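Local coordinates for protein 3-hydroxy-3-methylglutaryl-CoA lyase (PDB 6NDS) that is a lyase of the HMGL-like family with a TIM-barrel fold that holds a zinc ion and coenzyme A, at residues M124-S129 and E164-S169; E135-L140 and L175-H180; D262-C267 and T274-D279. All blocks are in the same frame, centred on the assembly; numbering follows the deposited sequence.

All three contacts belong to one TIM-barrel fold, and the first two hold the same pair of helices, 126-140 and 164-176. Interaction 1 joins the starts of these helices at the surface by a salt bridge, whereas interaction 2, its centre about 16 Å away from that of interaction 1, joins their far ends by van der Waals packing of a valine on aliphatic side chains and a backbone carbonyl. On the opposite side of the chain's centre, interaction 3 sets helix 260-270 against the segment that leads into helix 278-285. This buried contact is the largest of the three; like interaction 2, it has no hydrogen bond between its segments. Chemistry therefore changes from ionic at the surface, through a small partly buried valine contact, to a larger, buried and mainly apolar one.

Interaction 1 of 3, residues M124-S129 and E164-S169; sequences MTKAQS and EREVFS
Lys-126 NZ has two acceptors: it donates to Glu-166 OE2 at 2.8 Å, completing a salt bridge, and to the backbone O of Ala-113. The bridge spans two neighbouring helices of the TIM barrel, 126-140 and 164-176, close to their N-terminal ends. Their backbones stay well apart, the CA atoms of Lys-126 and Glu-166 being separated by 11.1 Å, and the side chains cover that gap by reaching out from opposite directions. Lys-126 bends at chi3 (-82°), and its side chain touches Leu-111 of strand 106-112. Glu-166 extends with CG trans to its own N and then turns at chi2, which delivers OE2 to the ammonium group. The approach is not in the carboxylate plane; NZ sits above it, 44° out. Both partners remain partly exposed, and the lysine side chain is about 12 Å from the bound coenzyme A.

Just before the lysine, Thr-125 starts its helix with a capping box. Thr-125 OG1 accepts from Gln-128 N at 3.1 Å, while Thr-125 N donates to Gln-128 OE1 at 2.8 Å, in the carbonyl plane and on a lone pair of that oxygen.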
loop_
_atom_site.group_PDB
_atom_site.type_symbol
_atom_site.label_atom_id
_atom_site.label_comp_id
_atom_site.label_asym_id
_atom_site.label_seq_id
_atom_site.Cartn_x
_atom_site.Cartn_y
_atom_site.Cartn_z
ATOM N N MET A 124 19.205 -20.699 17.635
ATOM C CA MET A 124 19.605 -22.037 17.222
ATOM C C MET A 124 19.559 -22.130 15.705
ATOM O O MET A 124 18.947 -21.300 15.023
ATOM C CB MET A 124 18.724 -23.120 17.858
ATOM C CG MET A 124 17.246 -22.937 17.651
ATOM S SD MET A 124 16.248 -24.151 18.560
ATOM C CE MET A 124 14.771 -23.186 18.831
ATOM N N THR A 125 20.238 -23.148 15.186
ATOM C CA THR A 125 20.238 -23.388 13.757
ATOM C C THR A 125 18.884 -23.926 13.316
ATOM O O THR A 125 18.049 -24.340 14.132
ATOM C CB THR A 125 21.320 -24.394 13.375
ATOM O OG1 THR A 125 21.045 -25.646 14.018
ATOM C CG2 THR A 125 22.701 -23.915 13.811
ATOM N N LYS A 126 18.677 -23.929 11.998
ATOM C CA LYS A 126 17.475 -24.545 11.448
ATOM C C LYS A 126 17.400 -26.025 11.807
ATOM O O LYS A 126 16.317 -26.540 12.112
ATOM C CB LYS A 126 17.437 -24.355 9.935
ATOM C CG LYS A 126 17.189 -22.924 9.514
ATOM C CD LYS A 126 17.135 -22.809 7.993
ATOM C CE LYS A 126 18.501 -22.728 7.379
ATOM N NZ LYS A 126 18.376 -22.526 5.911
ATOM N N ALA A 127 18.539 -26.726 11.776
ATOM C CA ALA A 127 18.538 -28.140 12.136
ATOM C C ALA A 127 18.104 -28.332 13.581
ATOM O O ALA A 127 17.362 -29.271 13.897
ATOM C CB ALA A 127 19.922 -28.758 11.917
ATOM N N GLN A 128 18.560 -27.451 14.476
ATOM C CA GLN A 128 18.141 -27.536 15.872
ATOM C C GLN A 128 16.663 -27.222 16.022
ATOM O O GLN A 128 15.974 -27.849 16.832
ATOM C CB GLN A 128 18.977 -26.599 16.739
ATOM C CG GLN A 128 20.424 -27.041 16.872
ATOM C CD GLN A 128 21.302 -26.018 17.566
ATOM O OE1 GLN A 128 21.339 -24.850 17.182
ATOM N NE2 GLN A 128 22.023 -26.458 18.590
ATOM N N SER A 129 16.156 -26.252 15.255
ATOM C CA SER A 129 14.724 -25.968 15.288
ATOM C C SER A 129 13.923 -27.205 14.900
ATOM O O SER A 129 12.948 -27.567 15.571
ATOM C CB SER A 129 14.394 -24.794 14.363
ATOM O OG SER A 129 14.701 -23.548 14.982
ATOM N N GLU A 164 15.060 -20.214 -3.056
ATOM C CA GLU A 164 13.715 -20.771 -3.118
ATOM C C GLU A 164 13.731 -22.289 -2.964
ATOM O O GLU A 164 12.790 -22.857 -2.390
ATOM C CB GLU A 164 13.029 -20.344 -4.420
ATOM C CG GLU A 164 12.710 -18.852 -4.437
ATOM C CD GLU A 164 12.176 -18.337 -5.767
ATOM O OE1 GLU A 164 11.763 -19.149 -6.622
ATOM O OE2 GLU A 164 12.168 -17.101 -5.949
ATOM N N ARG A 165 14.790 -22.955 -3.443
ATOM C CA ARG A 165 14.939 -24.392 -3.207
ATOM C C ARG A 165 15.015 -24.695 -1.716
ATOM O O ARG A 165 14.489 -25.713 -1.251
ATOM C CB ARG A 165 16.180 -24.925 -3.928
ATOM N N GLU A 166 15.653 -23.814 -0.944
ATOM C CA GLU A 166 15.742 -24.032 0.496
ATOM C C GLU A 166 14.383 -23.858 1.166
ATOM O O GLU A 166 14.037 -24.621 2.078
ATOM C CB GLU A 166 16.781 -23.089 1.107
ATOM C CG GLU A 166 16.853 -23.124 2.636
ATOM C CD GLU A 166 17.365 -24.448 3.191
ATOM O OE1 GLU A 166 17.813 -25.313 2.405
ATOM O OE2 GLU A 166 17.333 -24.618 4.429
ATOM N N VAL A 167 13.609 -22.854 0.742
ATOM C CA VAL A 167 12.240 -22.700 1.235
ATOM C C VAL A 167 11.442 -23.975 0.996
ATOM O O VAL A 167 10.795 -24.503 1.906
ATOM C CB VAL A 167 11.565 -21.486 0.572
ATOM C CG1 VAL A 167 10.073 -21.468 0.882
ATOM C CG2 VAL A 167 12.250 -20.194 1.031
ATOM N N PHE A 168 11.497 -24.506 -0.230
ATOM C CA PHE A 168 10.735 -25.711 -0.553
ATOM C C PHE A 168 11.214 -26.913 0.257
ATOM O O PHE A 168 10.406 -27.758 0.659
ATOM C CB PHE A 168 10.826 -25.993 -2.052
ATOM C CG PHE A 168 10.392 -24.830 -2.915
ATOM C CD1 PHE A 168 10.988 -24.601 -4.148
ATOM C CD2 PHE A 168 9.391 -23.966 -2.491
ATOM C CE1 PHE A 168 10.595 -23.531 -4.938
ATOM C CE2 PHE A 168 8.994 -22.898 -3.278
ATOM C CZ PHE A 168 9.597 -22.680 -4.500
ATOM N N SER A 169 12.525 -27.011 0.502
ATOM C CA SER A 169 13.053 -28.100 1.316
ATOM C C SER A 169 12.510 -28.041 2.740
ATOM O O SER A 169 12.208 -29.080 3.341
ATOM C CB SER A 169 14.580 -28.048 1.318
ATOM O OG SER A 169 15.122 -29.031 2.177
#

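Interaction 2 of 3, residues E135-L140 and L175-H180; sequences EIVEQL and LKLGIH
Val-137 lays its two methyl groups over the turn formed by Leu-177 and Ile-179. Val-137 CG1 comes to 3.6 Å from the backbone O of Leu-177, whereas Val-137 CG2 lies 3.9 Å from Ile-179 CD1 and 4.3 Å from Leu-177 CB. With chi1 at 167°, CG1 stands trans to the valine N and CG2 trans to the carbonyl carbon; CG1 is thereby turned to the carbonyl of Leu-177, while CG2 faces Ile-179 and the CB of Leu-177. The valine and isoleucine side chains are inclined to each other, meeting by their terminal methyls. No hydrogen bond crosses the contact, which is held by van der Waals packing.

The partner surface owes its shape to the way helix 164-176 ends. Gly-178 takes a positive phi of 82°, a conformation glycine accepts readily, and closes a Schellman motif; one of its bonds runs from Gly-178 N to Leu-175 O at 2.8 Å. The turn brings Leu-177 and Ile-179 onto the same valine. The ring of His-180 has Leu-175 CG over one face, toward the rim, and Gly-178 O at its edge. On helix 126-140, Gln-139 NE2 donates to Glu-135 OE2 at 2.8 Å; the carboxylate oxygen accepts through its anti lone pair and lies close to the plane of the Gln-139 amide.

The contact sits on the outer layer of the barrel, where the chain leaves helix 164-176 on its way to strand 182-186. Leu-177 also packs on Phe-130, Phe-133 and Thr-134 of helix 126-140, while Ile-179 touches Phe-146 of strand 145-151. Ile-136 and Leu-140 share that phenylalanine and also pack against Ala-96 of helix 93-101.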
loop_
_atom_site.group_PDB
_atom_site.type_symbol
_atom_site.label_atom_id
_atom_site.label_comp_id
_atom_site.label_asym_id
_atom_site.label_seq_id
_atom_site.Cartn_x
_atom_site.Cartn_y
_atom_site.Cartn_z
ATOM N N GLU A 135 10.508 -33.621 18.133
ATOM C CA GLU A 135 10.103 -34.046 19.468
ATOM C C GLU A 135 8.699 -33.547 19.801
ATOM O O GLU A 135 7.920 -34.254 20.452
ATOM C CB GLU A 135 11.117 -33.558 20.504
ATOM C CG GLU A 135 10.880 -34.088 21.911
ATOM C CD GLU A 135 11.355 -35.519 22.097
ATOM O OE1 GLU A 135 12.262 -35.953 21.349
ATOM O OE2 GLU A 135 10.826 -36.205 22.996
ATOM N N ILE A 136 8.354 -32.338 19.353
ATOM C CA ILE A 136 7.009 -31.813 19.592
ATOM C C ILE A 136 5.962 -32.722 18.966
ATOM O O ILE A 136 4.959 -33.075 19.599
ATOM C CB ILE A 136 6.894 -30.379 19.054
ATOM C CG1 ILE A 136 7.669 -29.422 19.953
ATOM C CG2 ILE A 136 5.432 -29.975 18.929
ATOM C CD1 ILE A 136 7.998 -28.112 19.261
ATOM N N VAL A 137 6.175 -33.103 17.704
ATOM C CA VAL A 137 5.241 -33.985 17.014
ATOM C C VAL A 137 5.190 -35.350 17.691
ATOM O O VAL A 137 4.114 -35.930 17.867
ATOM C CB VAL A 137 5.630 -34.090 15.526
ATOM C CG1 VAL A 137 4.884 -35.223 14.851
ATOM C CG2 VAL A 137 5.348 -32.768 14.812
ATOM N N GLU A 138 6.346 -35.875 18.099
ATOM C CA GLU A 138 6.373 -37.197 18.721
ATOM C C GLU A 138 5.564 -37.218 20.013
ATOM O O GLU A 138 4.876 -38.201 20.305
ATOM C CB GLU A 138 7.817 -37.628 18.981
ATOM N N GLN A 139 5.607 -36.133 20.783
ATOM C CA GLN A 139 4.926 -36.111 22.072
ATOM C C GLN A 139 3.475 -35.661 21.984
ATOM O O GLN A 139 2.644 -36.138 22.764
ATOM C CB GLN A 139 5.668 -35.197 23.050
ATOM C CG GLN A 139 7.084 -35.654 23.379
ATOM C CD GLN A 139 7.674 -34.919 24.573
ATOM O OE1 GLN A 139 6.963 -34.229 25.308
ATOM N NE2 GLN A 139 8.981 -35.068 24.777
ATOM N N LEU A 140 3.143 -34.760 21.060
ATOM C CA LEU A 140 1.850 -34.091 21.087
ATOM C C LEU A 140 0.956 -34.383 19.891
ATOM O O LEU A 140 -0.170 -33.872 19.855
ATOM C CB LEU A 140 2.048 -32.574 21.199
ATOM C CG LEU A 140 2.863 -32.113 22.406
ATOM C CD1 LEU A 140 3.072 -30.613 22.352
ATOM C CD2 LEU A 140 2.161 -32.518 23.691
ATOM N N LEU A 175 6.144 -31.294 5.974
ATOM C CA LEU A 175 5.233 -32.333 5.494
ATOM C C LEU A 175 5.666 -33.710 5.969
ATOM O O LEU A 175 4.824 -34.555 6.295
ATOM C CB LEU A 175 5.152 -32.307 3.966
ATOM C CG LEU A 175 4.010 -31.507 3.320
ATOM C CD1 LEU A 175 3.786 -30.191 4.004
ATOM C CD2 LEU A 175 4.280 -31.286 1.844
ATOM N N LYS A 176 6.978 -33.958 6.005
ATOM C CA LYS A 176 7.478 -35.257 6.454
ATOM C C LYS A 176 7.093 -35.533 7.901
ATOM O O LYS A 176 6.888 -36.693 8.281
ATOM C CB LYS A 176 8.995 -35.327 6.278
ATOM C CG LYS A 176 9.444 -35.349 4.827
ATOM C CD LYS A 176 10.914 -35.711 4.687
ATOM C CE LYS A 176 11.610 -34.836 3.653
ATOM N NZ LYS A 176 12.311 -33.686 4.299
ATOM N N LEU A 177 6.991 -34.489 8.718
ATOM C CA LEU A 177 6.501 -34.595 10.084
ATOM C C LEU A 177 4.981 -34.650 10.170
ATOM O O LEU A 177 4.444 -34.659 11.282
ATOM C CB LEU A 177 7.011 -33.414 10.917
ATOM C CG LEU A 177 8.518 -33.330 11.162
ATOM C CD1 LEU A 177 8.822 -32.168 12.099
ATOM C CD2 LEU A 177 9.021 -34.631 11.740
ATOM N N GLY A 178 4.277 -34.679 9.040
ATOM C CA GLY A 178 2.830 -34.716 9.064
ATOM C C GLY A 178 2.179 -33.364 9.248
ATOM O O GLY A 178 0.968 -33.300 9.499
ATOM N N ILE A 179 2.941 -32.283 9.138
ATOM C CA ILE A 179 2.423 -30.927 9.278
ATOM C C ILE A 179 2.178 -30.410 7.865
ATOM O O ILE A 179 3.111 -30.001 7.167
ATOM C CB ILE A 179 3.384 -30.036 10.065
ATOM C CG1 ILE A 179 3.584 -30.602 11.475
ATOM C CG2 ILE A 179 2.860 -28.585 10.122
ATOM C CD1 ILE A 179 4.734 -29.968 12.230
ATOM N N HIS A 180 0.919 -30.436 7.429
ATOM C CA HIS A 180 0.573 -30.042 6.071
ATOM C C HIS A 180 -0.013 -28.642 5.985
ATOM O O HIS A 180 -0.172 -28.123 4.875
ATOM C CB HIS A 180 -0.405 -31.050 5.447
ATOM C CG HIS A 180 0.248 -32.323 4.994
ATOM N ND1 HIS A 180 0.363 -32.667 3.663
ATOM C CD2 HIS A 180 0.823 -33.330 5.694
ATOM C CE1 HIS A 180 0.980 -33.831 3.563
ATOM N NE2 HIS A 180 1.268 -34.256 4.781
#

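Interaction 3 of 3, residues D262-C267 and T274-D279; sequences DLVNMC and TTIDLD
Val-264 and Leu-278 slide past each other in opposite directions, with Val-264 CG1 3.9 Å from Leu-278 CB. Ile-276 meets the same valine at about a right angle, Ile-276 CB lying 3.9 Å from Val-264 CG2, and Thr-274 approaches at a slant, with Thr-274 OG1 4.0 Å from Val-264 CG1. Three residues of 274-279 thus pack on this one branched side chain. Since CG1 of Val-264 is trans to its N (chi1 176°) and CG2 trans to its carbonyl carbon, the first methyl is shared by Leu-278 and Thr-274 while the second is turned to Ile-276.

The segment 274-279 is shaped by an ST turn: Thr-274 OG1 accepts from Ile-276 N at 3.1 Å with a nearly straight bond of 168°. Asp-277 then occupies the N-cap of helix 278-285, its OD1 accepting from Ala-280 N. In the TIM barrel, helix 260-270 follows the last strand, 237-240, and both Val-264 and Ile-276 reach Val-18 of the adjoining first strand, 17-20.

At one end of the contact, Leu-278 CD2 lies against the backbone of Asn-265, 3.8 Å from Asn-265 CA, and the leucine side chain crosses that of the asparagine at a slant. Asn-265 also packs on Arg-220 of the second subunit, which places this part of the helix near the dimer partner. At the other end, the methyl CG2 of Thr-274 rests 3.6 Å from Cys-267 CB, with the cysteine SG slightly farther off at 3.9 Å.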
loop_
_atom_site.group_PDB
_atom_site.type_symbol
_atom_site.label_atom_id
_atom_site.label_comp_id
_atom_site.label_asym_id
_atom_site.label_seq_id
_atom_site.Cartn_x
_atom_site.Cartn_y
_atom_site.Cartn_z
ATOM N N ASP A 262 -7.676 -2.707 6.052
ATOM C CA ASP A 262 -7.335 -2.353 4.676
ATOM C C ASP A 262 -7.452 -3.568 3.753
ATOM O O ASP A 262 -7.920 -3.441 2.617
ATOM C CB ASP A 262 -5.923 -1.746 4.604
ATOM C CG ASP A 262 -5.796 -0.412 5.360
ATOM O OD1 ASP A 262 -6.802 0.076 5.917
ATOM O OD2 ASP A 262 -4.674 0.155 5.400
ATOM N N LEU A 263 -7.044 -4.753 4.226
ATOM C CA LEU A 263 -7.224 -5.980 3.441
ATOM C C LEU A 263 -8.700 -6.287 3.210
ATOM O O LEU A 263 -9.121 -6.581 2.080
ATOM C CB LEU A 263 -6.542 -7.152 4.153
ATOM C CG LEU A 263 -6.888 -8.551 3.631
ATOM C CD1 LEU A 263 -6.422 -8.709 2.192
ATOM C CD2 LEU A 263 -6.246 -9.619 4.537
ATOM N N VAL A 264 -9.508 -6.220 4.269
ATOM C CA VAL A 264 -10.928 -6.526 4.129
ATOM C C VAL A 264 -11.609 -5.497 3.235
ATOM O O VAL A 264 -12.470 -5.848 2.429
ATOM C CB VAL A 264 -11.608 -6.633 5.505
ATOM C CG1 VAL A 264 -13.140 -6.868 5.355
ATOM C CG2 VAL A 264 -10.981 -7.771 6.318
ATOM N N ASN A 265 -11.215 -4.223 3.327
ATOM C CA ASN A 265 -11.796 -3.228 2.421
ATOM C C ASN A 265 -11.451 -3.536 0.971
ATOM O O ASN A 265 -12.301 -3.421 0.083
ATOM C CB ASN A 265 -11.315 -1.818 2.786
ATOM C CG ASN A 265 -11.886 -0.759 1.858
ATOM O OD1 ASN A 265 -13.078 -0.427 1.929
ATOM N ND2 ASN A 265 -11.045 -0.239 0.956
ATOM N N MET A 266 -10.201 -3.929 0.708
ATOM C CA MET A 266 -9.820 -4.300 -0.651
ATOM C C MET A 266 -10.715 -5.415 -1.189
ATOM O O MET A 266 -11.231 -5.334 -2.315
ATOM C CB MET A 266 -8.355 -4.743 -0.676
ATOM C CG MET A 266 -7.932 -5.178 -2.083
ATOM S SD MET A 266 -6.177 -5.561 -2.270
ATOM C CE MET A 266 -6.072 -7.183 -1.511
ATOM N N CYS A 267 -10.903 -6.472 -0.391
ATOM C CA CYS A 267 -11.779 -7.577 -0.781
ATOM C C CYS A 267 -13.202 -7.101 -1.007
ATOM O O CYS A 267 -13.844 -7.482 -1.990
ATOM C CB CYS A 267 -11.766 -8.662 0.292
ATOM S SG CYS A 267 -10.197 -9.529 0.446
ATOM N N THR A 274 -15.304 -12.290 2.087
ATOM C CA THR A 274 -14.708 -12.591 3.393
ATOM C C THR A 274 -15.847 -12.827 4.372
ATOM O O THR A 274 -17.017 -12.584 4.057
ATOM C CB THR A 274 -13.807 -11.460 3.947
ATOM O OG1 THR A 274 -14.635 -10.441 4.548
ATOM C CG2 THR A 274 -12.882 -10.857 2.868
ATOM N N THR A 275 -15.528 -13.300 5.583
ATOM C CA THR A 275 -16.554 -13.389 6.619
ATOM C C THR A 275 -16.367 -12.327 7.698
ATOM O O THR A 275 -16.881 -12.483 8.806
ATOM C CB THR A 275 -16.597 -14.775 7.271
ATOM O OG1 THR A 275 -15.351 -15.038 7.929
ATOM C CG2 THR A 275 -16.858 -15.866 6.236
ATOM N N ILE A 276 -15.676 -11.233 7.382
ATOM C CA ILE A 276 -15.313 -10.214 8.365
ATOM C C ILE A 276 -16.295 -9.051 8.271
ATOM O O ILE A 276 -16.645 -8.615 7.170
ATOM C CB ILE A 276 -13.866 -9.726 8.161
ATOM C CG1 ILE A 276 -12.885 -10.896 7.995
ATOM C CG2 ILE A 276 -13.437 -8.813 9.323
ATOM C CD1 ILE A 276 -12.936 -11.929 9.122
ATOM N N ASP A 277 -16.734 -8.542 9.425
ATOM C CA ASP A 277 -17.612 -7.362 9.489
ATOM C C ASP A 277 -16.743 -6.097 9.418
ATOM O O ASP A 277 -16.183 -5.649 10.422
ATOM C CB ASP A 277 -18.457 -7.429 10.759
ATOM C CG ASP A 277 -19.396 -6.230 10.947
ATOM O OD1 ASP A 277 -19.273 -5.201 10.252
ATOM O OD2 ASP A 277 -20.253 -6.326 11.847
ATOM N N LEU A 278 -16.653 -5.496 8.228
ATOM C CA LEU A 278 -15.693 -4.413 8.013
ATOM C C LEU A 278 -16.034 -3.186 8.853
ATOM O O LEU A 278 -15.146 -2.573 9.464
ATOM C CB LEU A 278 -15.648 -4.052 6.529
ATOM C CG LEU A 278 -14.742 -2.866 6.167
ATOM C CD1 LEU A 278 -13.288 -3.107 6.608
ATOM C CD2 LEU A 278 -14.815 -2.580 4.664
ATOM N N ASP A 279 -17.306 -2.787 8.864
ATOM C CA ASP A 279 -17.697 -1.616 9.651
ATOM C C ASP A 279 -17.294 -1.776 11.111
ATOM O O ASP A 279 -16.739 -0.853 11.720
ATOM C CB ASP A 279 -19.200 -1.386 9.555
ATOM C CG ASP A 279 -19.621 -0.806 8.235
ATOM O OD1 ASP A 279 -18.888 0.050 7.699
ATOM O OD2 ASP A 279 -20.702 -1.194 7.746
#